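Side-chain contacts in KauB (Pseudomonas aeruginosa PAO1, PDB 6B4R), which probably catalyses the NAD(P)+-dependent oxidation of 4-guanidinobutyraldehyde and a broad range of other aldehydes, aminoaldehydes among them, to the corresponding acids: residues W167-L172 with I294-G299; L104-M109 with N333-E338; N351-Y356 with T381-T386. All blocks are in the same frame, centred on the assembly; numbering follows the deposited sequence.

In the fold
Contact 1 lies closest to the chemistry: it holds two residues of the pocket occupied by the polyether fragment, and the side chain of Asn168 is about 9 Å from that of Glu267, the predicted active-site glutamate. Contact 2, its centre 12 Å from that of contact 1, borders it directly, with Glu105 OE2 lying 2.9 Å from Leu171 N. It also carries a ligand of the potassium ion, which is about 12 Å from the side chain of Asn168. Contact 3 is remote from both sites. The centres of contacts 1 and 3 are 15 Å apart. Those of contacts 2 and 3 are 19 Å apart, yet the two meet where Tyr382 packs on Pro334.

Contact 1 of 3, residues W167-L172 with I294-G299; sequences WNFPLL and IAFNQG. With TOE (2-[2-(2-methoxy-ethoxy)-ethoxy]-ethoxyl), chain H.
Asn297 meets Asn168 and Phe169 in a buried contact of amide with backbone and aromatic ring, joining the turn before helix 170-183 to the loop after helix 283-295 at the edge of the ligand pocket. One hydrogen bond crosses it, from Asn297 ND2 to Asn168 O (3.2 Å, N-H...O angle 151°). The amide nitrogen approaches from above the carbonyl plane, and the same oxygen also accepts from Lys111 NZ. With chi1 at -159° the side chain of Asn297 extends away from its own backbone N, and ND2 comes over one face of the Phe169 ring, 3.3 Å above its plane but displaced toward the rim; amide and ring are inclined at 51°. At the edge of this ring Phe169 CZ meets Phe296 CE2 at 4.1 Å. The amide of Asn168 serves the pocket instead: ND2 donates to O2' of the bound polyether at 3.0 Å and to Glu300 O, with OD1 of the 3-sulfinoalanine at position 302 a further, weak partner. This placement is consistent with the oxyanion-hole asparagine of aldehyde dehydrogenases. Phe296 lies against the far end of the polyether, its CE2 4.0 Å from CK'. Helix 113-133 flanks both aromatic rings, Phe169 touching Asp120 and Phe296 touching Ile119. Segment 167-172 follows strand 149-164 of one sheet, whereas helix 283-295 comes after strand 273-276 of the other.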
loop_
_atom_site.group_PDB
_atom_site.type_symbol
_atom_site.label_atom_id
_atom_site.label_comp_id
_atom_site.label_asym_id
_atom_site.label_seq_id
_atom_site.Cartn_x
_atom_site.Cartn_y
_atom_site.Cartn_z
ATOM N N TRP A 167 -23.293 5.498 24.996
ATOM C CA TRP A 167 -24.425 4.675 25.401
ATOM C C TRP A 167 -25.397 4.368 24.268
ATOM O O TRP A 167 -26.300 3.547 24.429
ATOM C CB TRP A 167 -25.176 5.341 26.557
ATOM C CG TRP A 167 -25.508 6.789 26.322
ATOM C CD1 TRP A 167 -24.859 7.871 26.841
ATOM C CD2 TRP A 167 -26.575 7.309 25.514
ATOM N NE1 TRP A 167 -25.453 9.032 26.408
ATOM C CE2 TRP A 167 -26.507 8.716 25.593
ATOM C CE3 TRP A 167 -27.578 6.726 24.735
ATOM C CZ2 TRP A 167 -27.402 9.545 24.920
ATOM C CZ3 TRP A 167 -28.464 7.550 24.066
ATOM C CH2 TRP A 167 -28.372 8.943 24.165
ATOM N N ASN A 168 -25.221 5.028 23.128
ATOM C CA ASN A 168 -26.147 4.853 22.014
ATOM C C ASN A 168 -25.913 3.555 21.241
ATOM O O ASN A 168 -26.855 2.951 20.728
ATOM C CB ASN A 168 -26.116 6.064 21.081
ATOM C CG ASN A 168 -24.779 6.241 20.403
ATOM O OD1 ASN A 168 -23.742 5.861 20.943
ATOM N ND2 ASN A 168 -24.795 6.821 19.209
ATOM N N PHE A 169 -24.652 3.138 21.156
ATOM C CA PHE A 169 -24.300 1.832 20.603
ATOM C C PHE A 169 -23.244 1.159 21.480
ATOM O O PHE A 169 -22.116 0.953 21.040
ATOM C CB PHE A 169 -23.770 1.966 19.171
ATOM C CG PHE A 169 -24.806 2.409 18.173
ATOM C CD1 PHE A 169 -25.630 1.485 17.550
ATOM C CD2 PHE A 169 -24.947 3.750 17.847
ATOM C CE1 PHE A 169 -26.584 1.889 16.627
ATOM C CE2 PHE A 169 -25.900 4.161 16.924
ATOM C CZ PHE A 169 -26.719 3.229 16.313
ATOM N N PRO A 170 -23.617 0.797 22.718
ATOM C CA PRO A 170 -22.679 0.322 23.746
ATOM C C PRO A 170 -21.802 -0.842 23.295
ATOM O O PRO A 170 -20.583 -0.771 23.449
ATOM C CB PRO A 170 -23.602 -0.127 24.884
ATOM C CG PRO A 170 -24.868 0.628 24.670
ATOM C CD PRO A 170 -25.013 0.740 23.183
ATOM N N LEU A 171 -22.405 -1.893 22.751
ATOM C CA LEU A 171 -21.642 -3.065 22.330
ATOM C C LEU A 171 -20.879 -2.826 21.027
ATOM O O LEU A 171 -19.701 -3.166 20.922
ATOM C CB LEU A 171 -22.550 -4.292 22.202
ATOM C CG LEU A 171 -21.872 -5.610 21.817
ATOM C CD1 LEU A 171 -20.786 -5.978 22.817
ATOM C CD2 LEU A 171 -22.896 -6.727 21.706
ATOM N N LEU A 172 -21.551 -2.234 20.045
ATOM C CA LEU A 172 -20.948 -1.993 18.736
ATOM C C LEU A 172 -19.751 -1.044 18.800
ATOM O O LEU A 172 -18.703 -1.321 18.211
ATOM C CB LEU A 172 -21.990 -1.454 17.750
ATOM C CG LEU A 172 -21.475 -1.227 16.326
ATOM C CD1 LEU A 172 -20.944 -2.527 15.740
ATOM C CD2 LEU A 172 -22.553 -0.633 15.434
ATOM N N ILE A 294 -33.427 9.743 10.692
ATOM C CA ILE A 294 -33.679 10.506 11.912
ATOM C C ILE A 294 -34.467 9.703 12.950
ATOM O O ILE A 294 -34.445 10.023 14.138
ATOM C CB ILE A 294 -34.412 11.836 11.607
ATOM C CG1 ILE A 294 -34.317 12.797 12.797
ATOM C CG2 ILE A 294 -35.860 11.576 11.220
ATOM C CD1 ILE A 294 -32.896 13.121 13.215
ATOM N N ALA A 295 -35.151 8.655 12.506
ATOM C CA ALA A 295 -35.966 7.855 13.414
ATOM C C ALA A 295 -35.220 6.632 13.934
ATOM O O ALA A 295 -35.523 6.128 15.018
ATOM C CB ALA A 295 -37.269 7.439 12.738
ATOM N N PHE A 296 -34.246 6.159 13.162
ATOM C CA PHE A 296 -33.477 4.976 13.538
ATOM C C PHE A 296 -32.702 5.195 14.833
ATOM O O PHE A 296 -32.008 6.200 14.993
ATOM C CB PHE A 296 -32.523 4.561 12.417
ATOM C CG PHE A 296 -31.633 3.409 12.779
ATOM C CD1 PHE A 296 -32.148 2.127 12.883
ATOM C CD2 PHE A 296 -30.282 3.607 13.018
ATOM C CE1 PHE A 296 -31.335 1.062 13.223
ATOM C CE2 PHE A 296 -29.461 2.544 13.357
ATOM C CZ PHE A 296 -29.988 1.271 13.459
ATOM N N ASN A 297 -32.829 4.233 15.743
ATOM C CA ASN A 297 -32.253 4.318 17.085
ATOM C C ASN A 297 -32.651 5.602 17.812
ATOM O O ASN A 297 -31.831 6.231 18.484
ATOM C CB ASN A 297 -30.730 4.161 17.052
ATOM C CG ASN A 297 -30.161 3.746 18.397
ATOM O OD1 ASN A 297 -30.829 3.073 19.181
ATOM N ND2 ASN A 297 -28.926 4.152 18.671
ATOM N N GLN A 298 -33.918 5.983 17.656
ATOM C CA GLN A 298 -34.492 7.133 18.354
ATOM C C GLN A 298 -33.731 8.430 18.074
ATOM O O GLN A 298 -33.691 9.330 18.913
ATOM C CB GLN A 298 -34.571 6.873 19.865
ATOM C CG GLN A 298 -35.363 5.627 20.254
ATOM C CD GLN A 298 -34.561 4.340 20.101
ATOM O OE1 GLN A 298 -35.021 3.380 19.483
ATOM N NE2 GLN A 298 -33.355 4.320 20.663
ATOM N N GLY A 299 -33.112 8.513 16.899
ATOM C CA GLY A 299 -32.342 9.685 16.520
ATOM C C GLY A 299 -31.064 9.850 17.324
ATOM O O GLY A 299 -30.328 10.823 17.151
HETATM O "O2'" TOE H . -22.689 6.772 17.068
HETATM C "CA'" TOE H . -21.676 6.520 16.088
HETATM C "CB'" TOE H . -22.279 6.643 14.694
HETATM O "OC'" TOE H . -22.570 5.349 14.168
HETATM C "CD'" TOE H . -23.049 5.435 12.828
HETATM C "CE'" TOE H . -22.701 4.158 12.070
HETATM O "OF'" TOE H . -23.545 3.090 12.493
HETATM C "CG'" TOE H . -23.240 1.883 11.798
HETATM C "CH'" TOE H . -24.349 0.865 12.031
HETATM O "OI'" TOE H . -25.581 1.401 11.550
HETATM C "CK'" TOE H . -26.603 0.409 11.474
#

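Contact 2 of 3, residues L104-M109 with N333-E338; sequences LETLDM and NPLDPE. With K (potassium ion), chain G.
Thr106 and Leu107, on successive positions of helix 98-109, pack against a type I beta turn, Asn333 to Asp336, in the aldehyde dehydrogenase fold. The turn itself is braced by an Asx turn, in which Leu335 N donates to Asn333 OD1 at 3.3 Å from well above the carbonyl plane. No hydrogen bond links the two segments. Thr106 points its methyl at the turn: CG2, anti to the backbone N, touches Pro334 CB at 3.6 Å and Leu335 CD2 at 3.9 Å. The hydroxyl branch is engaged elsewhere, OG1 bonding to Lys111 O and to Ser116 OG, which fixes the rotation of the side chain and keeps its apolar branch on the turn. Leu107 adds a further apolar contact, its CD2 lying 4.2 Å from Leu335 CD2 where the two leucine side chains cross at about a right angle; helix 6-15 closes over both, through Ala13 and Glu10. Asp108, next along the helix, belongs to the potassium site. Leu40 O, Lys195 O and a water also bind the ion, while Asp108 OD2 is held by Leu198 N. Asp108 grips the potassium twice, through its backbone O at 2.7 Å and its OD1 at 2.8 Å.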
loop_
_atom_site.group_PDB
_atom_site.type_symbol
_atom_site.label_atom_id
_atom_site.label_comp_id
_atom_site.label_asym_id
_atom_site.label_seq_id
_atom_site.Cartn_x
_atom_site.Cartn_y
_atom_site.Cartn_z
ATOM N N LEU A 104 -29.648 -7.530 27.058
ATOM C CA LEU A 104 -28.924 -6.615 27.931
ATOM C C LEU A 104 -28.881 -5.203 27.341
ATOM O O LEU A 104 -29.015 -4.220 28.064
ATOM C CB LEU A 104 -27.507 -7.130 28.191
ATOM C CG LEU A 104 -27.395 -8.296 29.176
ATOM C CD1 LEU A 104 -25.983 -8.856 29.204
ATOM C CD2 LEU A 104 -27.816 -7.847 30.565
ATOM N N GLU A 105 -28.702 -5.114 26.026
ATOM C CA GLU A 105 -28.691 -3.831 25.325
ATOM C C GLU A 105 -30.018 -3.092 25.472
ATOM O O GLU A 105 -30.060 -1.950 25.932
ATOM C CB GLU A 105 -28.398 -4.044 23.839
ATOM C CG GLU A 105 -26.927 -4.183 23.503
ATOM C CD GLU A 105 -26.194 -2.864 23.600
ATOM O OE1 GLU A 105 -26.854 -1.815 23.455
ATOM O OE2 GLU A 105 -24.964 -2.874 23.820
ATOM N N THR A 106 -31.093 -3.763 25.068
ATOM C CA THR A 106 -32.442 -3.203 25.077
ATOM C C THR A 106 -32.896 -2.742 26.462
ATOM O O THR A 106 -33.423 -1.640 26.617
ATOM C CB THR A 106 -33.449 -4.230 24.536
ATOM O OG1 THR A 106 -33.227 -4.416 23.133
ATOM C CG2 THR A 106 -34.875 -3.763 24.763
ATOM N N LEU A 107 -32.695 -3.592 27.463
ATOM C CA LEU A 107 -33.051 -3.246 28.834
ATOM C C LEU A 107 -32.225 -2.066 29.339
ATOM O O LEU A 107 -32.733 -1.201 30.048
ATOM C CB LEU A 107 -32.870 -4.455 29.757
ATOM C CG LEU A 107 -33.834 -5.622 29.535
ATOM C CD1 LEU A 107 -33.520 -6.773 30.480
ATOM C CD2 LEU A 107 -35.273 -5.162 29.706
ATOM N N ASP A 108 -30.952 -2.031 28.959
ATOM C CA ASP A 108 -30.038 -1.002 29.439
ATOM C C ASP A 108 -30.367 0.398 28.912
ATOM O O ASP A 108 -30.600 1.320 29.693
ATOM C CB ASP A 108 -28.597 -1.363 29.077
ATOM C CG ASP A 108 -27.613 -0.998 30.165
ATOM O OD1 ASP A 108 -27.956 -0.161 31.025
ATOM O OD2 ASP A 108 -26.488 -1.542 30.157
ATOM N N MET A 109 -30.389 0.559 27.592
ATOM C CA MET A 109 -30.506 1.895 27.008
ATOM C C MET A 109 -31.746 2.126 26.134
ATOM O O MET A 109 -31.954 3.229 25.633
ATOM C CB MET A 109 -29.215 2.288 26.271
ATOM C CG MET A 109 -28.656 1.223 25.337
ATOM S SD MET A 109 -29.621 1.074 23.823
ATOM C CE MET A 109 -29.500 2.744 23.180
ATOM N N ASN A 333 -43.068 -0.683 22.780
ATOM C CA ASN A 333 -42.336 -1.541 23.704
ATOM C C ASN A 333 -41.113 -2.144 23.025
ATOM O O ASN A 333 -41.246 -2.891 22.057
ATOM C CB ASN A 333 -43.249 -2.646 24.243
ATOM C CG ASN A 333 -42.626 -3.416 25.398
ATOM O OD1 ASN A 333 -41.526 -3.102 25.854
ATOM N ND2 ASN A 333 -43.339 -4.423 25.885
ATOM N N PRO A 334 -39.914 -1.802 23.523
ATOM C CA PRO A 334 -38.650 -2.276 22.948
ATOM C C PRO A 334 -38.507 -3.793 23.019
ATOM O O PRO A 334 -37.747 -4.370 22.244
ATOM C CB PRO A 334 -37.594 -1.610 23.835
ATOM C CG PRO A 334 -38.269 -0.411 24.390
ATOM C CD PRO A 334 -39.687 -0.839 24.614
ATOM N N LEU A 335 -39.225 -4.427 23.941
ATOM C CA LEU A 335 -39.176 -5.879 24.077
ATOM C C LEU A 335 -40.076 -6.574 23.057
ATOM O O LEU A 335 -40.055 -7.799 22.928
ATOM C CB LEU A 335 -39.538 -6.299 25.505
ATOM C CG LEU A 335 -38.501 -5.915 26.562
ATOM C CD1 LEU A 335 -38.975 -6.276 27.961
ATOM C CD2 LEU A 335 -37.166 -6.581 26.256
ATOM N N ASP A 336 -40.863 -5.780 22.336
ATOM C CA ASP A 336 -41.681 -6.288 21.239
ATOM C C ASP A 336 -40.867 -6.228 19.952
ATOM O O ASP A 336 -40.494 -5.144 19.500
ATOM C CB ASP A 336 -42.960 -5.458 21.098
ATOM C CG ASP A 336 -44.007 -6.127 20.216
ATOM O OD1 ASP A 336 -43.637 -6.829 19.251
ATOM O OD2 ASP A 336 -45.213 -5.942 20.491
ATOM N N PRO A 337 -40.589 -7.398 19.355
ATOM C CA PRO A 337 -39.769 -7.511 18.142
ATOM C C PRO A 337 -40.284 -6.662 16.977
ATOM O O PRO A 337 -39.499 -6.270 16.115
ATOM C CB PRO A 337 -39.865 -9.002 17.794
ATOM C CG PRO A 337 -40.144 -9.673 19.095
ATOM C CD PRO A 337 -41.025 -8.716 19.850
ATOM N N GLU A 338 -41.583 -6.381 16.956
ATOM C CA GLU A 338 -42.178 -5.593 15.881
ATOM C C GLU A 338 -41.869 -4.100 16.003
ATOM O O GLU A 338 -41.998 -3.350 15.035
ATOM C CB GLU A 338 -43.692 -5.819 15.825
ATOM C CG GLU A 338 -44.100 -7.159 15.227
ATOM C CD GLU A 338 -43.801 -7.253 13.740
ATOM O OE1 GLU A 338 -43.883 -6.217 13.046
ATOM O OE2 GLU A 338 -43.477 -8.363 13.264
HETATM K K K G . -29.400 2.041 32.042
HETATM O O HOH W 1 -27.470 2.802 34.040
#

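Contact 3 of 3, residues N351-Y356 with T381-T386; sequences NTVLSY and TYVEPT
A helix-on-sheet contact brings Val353 against Val383, where helix 347-362 lies on strand 382-389 of the mixed sheet containing strands 307-311 and 406-412. The two valines lie side by side, running in opposite senses, and touch by one branch each, Val353 CG1 to Val383 CG1 at 4.0 Å. Their shared rotamer (chi1 172° and 169°) puts CG1 of each valine on the other and leaves Val383 CG2 to meet Leu354. Both valines are buried, and Met350 and Leu344 pack round Val383 as well. The other side of the contact faces solvent: Leu354, which reaches Val383 CG2 with its CD2 at 4.2 Å, is only partly buried, and Asn351 and Ser355 on the same helix are exposed. The interface is wholly apolar and has no hydrogen bond across it. Polar groups of segment 381-386 find their partners elsewhere in the fold, Glu384 forming a salt bridge with Lys372 and Thr381 OG1 bonding to Leu344 O. Two residues past Glu384, Thr386 OG1 donates to Glu384 O at 2.9 Å, the hydroxyl standing 39° out of the carbonyl plane.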
loop_
_atom_site.group_PDB
_atom_site.type_symbol
_atom_site.label_atom_id
_atom_site.label_comp_id
_atom_site.label_asym_id
_atom_site.label_seq_id
_atom_site.Cartn_x
_atom_site.Cartn_y
_atom_site.Cartn_z
ATOM N N ASN A 351 -35.869 15.073 28.536
ATOM C CA ASN A 351 -36.090 16.486 28.827
ATOM C C ASN A 351 -35.308 17.389 27.886
ATOM O O ASN A 351 -35.792 18.443 27.476
ATOM C CB ASN A 351 -35.720 16.803 30.277
ATOM C CG ASN A 351 -36.630 16.115 31.273
ATOM O OD1 ASN A 351 -37.795 15.848 30.982
ATOM N ND2 ASN A 351 -36.101 15.823 32.455
ATOM N N THR A 352 -34.095 16.969 27.550
ATOM C CA THR A 352 -33.264 17.704 26.609
ATOM C C THR A 352 -33.911 17.727 25.226
ATOM O O THR A 352 -33.978 18.775 24.580
ATOM C CB THR A 352 -31.855 17.094 26.526
ATOM O OG1 THR A 352 -31.179 17.291 27.774
ATOM C CG2 THR A 352 -31.050 17.743 25.411
ATOM N N VAL A 353 -34.396 16.571 24.784
ATOM C CA VAL A 353 -35.098 16.471 23.508
ATOM C C VAL A 353 -36.366 17.325 23.515
ATOM O O VAL A 353 -36.650 18.039 22.553
ATOM C CB VAL A 353 -35.454 15.008 23.167
ATOM C CG1 VAL A 353 -36.353 14.948 21.941
ATOM C CG2 VAL A 353 -34.188 14.190 22.947
ATOM N N LEU A 354 -37.119 17.257 24.608
ATOM C CA LEU A 354 -38.324 18.066 24.755
ATOM C C LEU A 354 -37.990 19.553 24.786
ATOM O O LEU A 354 -38.751 20.379 24.283
ATOM C CB LEU A 354 -39.084 17.672 26.022
ATOM C CG LEU A 354 -39.745 16.293 26.001
ATOM C CD1 LEU A 354 -40.317 15.945 27.367
ATOM C CD2 LEU A 354 -40.827 16.243 24.934
ATOM N N SER A 355 -36.846 19.887 25.376
ATOM C CA SER A 355 -36.402 21.274 25.455
ATOM C C SER A 355 -36.034 21.824 24.077
ATOM O O SER A 355 -36.306 22.985 23.771
ATOM C CB SER A 355 -35.216 21.407 26.411
ATOM O OG SER A 355 -34.747 22.742 26.451
ATOM N N TYR A 356 -35.415 20.986 23.249
ATOM C CA TYR A 356 -35.068 21.385 21.890
ATOM C C TYR A 356 -36.310 21.563 21.023
ATOM O O TYR A 356 -36.356 22.455 20.178
ATOM C CB TYR A 356 -34.113 20.379 21.247
ATOM C CG TYR A 356 -32.652 20.663 21.515
ATOM C CD1 TYR A 356 -32.014 21.745 20.918
ATOM C CD2 TYR A 356 -31.907 19.847 22.358
ATOM C CE1 TYR A 356 -30.679 22.009 21.157
ATOM C CE2 TYR A 356 -30.571 20.102 22.601
ATOM C CZ TYR A 356 -29.963 21.184 21.998
ATOM O OH TYR A 356 -28.633 21.440 22.240
ATOM N N THR A 381 -39.404 6.310 29.043
ATOM C CA THR A 381 -39.196 7.604 28.401
ATOM C C THR A 381 -39.213 7.514 26.873
ATOM O O THR A 381 -38.269 7.019 26.262
ATOM C CB THR A 381 -37.880 8.250 28.869
ATOM O OG1 THR A 381 -36.823 7.285 28.808
ATOM C CG2 THR A 381 -38.017 8.745 30.301
ATOM N N TYR A 382 -40.289 8.006 26.265
ATOM C CA TYR A 382 -40.453 7.936 24.815
ATOM C C TYR A 382 -40.811 9.300 24.233
ATOM O O TYR A 382 -41.514 10.091 24.866
ATOM C CB TYR A 382 -41.548 6.933 24.441
ATOM C CG TYR A 382 -41.331 5.527 24.953
ATOM C CD1 TYR A 382 -40.863 4.526 24.112
ATOM C CD2 TYR A 382 -41.609 5.196 26.274
ATOM C CE1 TYR A 382 -40.670 3.238 24.572
ATOM C CE2 TYR A 382 -41.413 3.915 26.745
ATOM C CZ TYR A 382 -40.944 2.940 25.891
ATOM O OH TYR A 382 -40.754 1.660 26.359
ATOM N N VAL A 383 -40.325 9.567 23.023
ATOM C CA VAL A 383 -40.659 10.791 22.298
ATOM C C VAL A 383 -40.914 10.473 20.824
ATOM O O VAL A 383 -40.139 9.754 20.193
ATOM C CB VAL A 383 -39.540 11.852 22.418
ATOM C CG1 VAL A 383 -39.773 12.998 21.446
ATOM C CG2 VAL A 383 -39.448 12.379 23.840
ATOM N N GLU A 384 -42.007 11.006 20.286
ATOM C CA GLU A 384 -42.366 10.796 18.888
ATOM C C GLU A 384 -41.315 11.365 17.939
ATOM O O GLU A 384 -40.738 12.417 18.210
ATOM C CB GLU A 384 -43.711 11.460 18.589
ATOM C CG GLU A 384 -44.864 10.980 19.452
ATOM C CD GLU A 384 -46.101 11.848 19.299
ATOM O OE1 GLU A 384 -45.961 13.027 18.906
ATOM O OE2 GLU A 384 -47.216 11.352 19.572
ATOM N N PRO A 385 -41.060 10.666 16.822
ATOM C CA PRO A 385 -40.223 11.218 15.752
ATOM C C PRO A 385 -40.787 12.558 15.278
ATOM O O PRO A 385 -41.955 12.633 14.895
ATOM C CB PRO A 385 -40.339 10.166 14.646
ATOM C CG PRO A 385 -40.613 8.892 15.377
ATOM C CD PRO A 385 -41.486 9.284 16.536
ATOM N N THR A 386 -39.961 13.598 15.305
ATOM C CA THR A 386 -40.439 14.962 15.099
ATOM C C THR A 386 -39.812 15.645 13.881
ATOM O O THR A 386 -38.601 15.577 13.679
ATOM C CB THR A 386 -40.167 15.821 16.353
ATOM O OG1 THR A 386 -40.801 15.221 17.489
ATOM C CG2 THR A 386 -40.688 17.236 16.170
#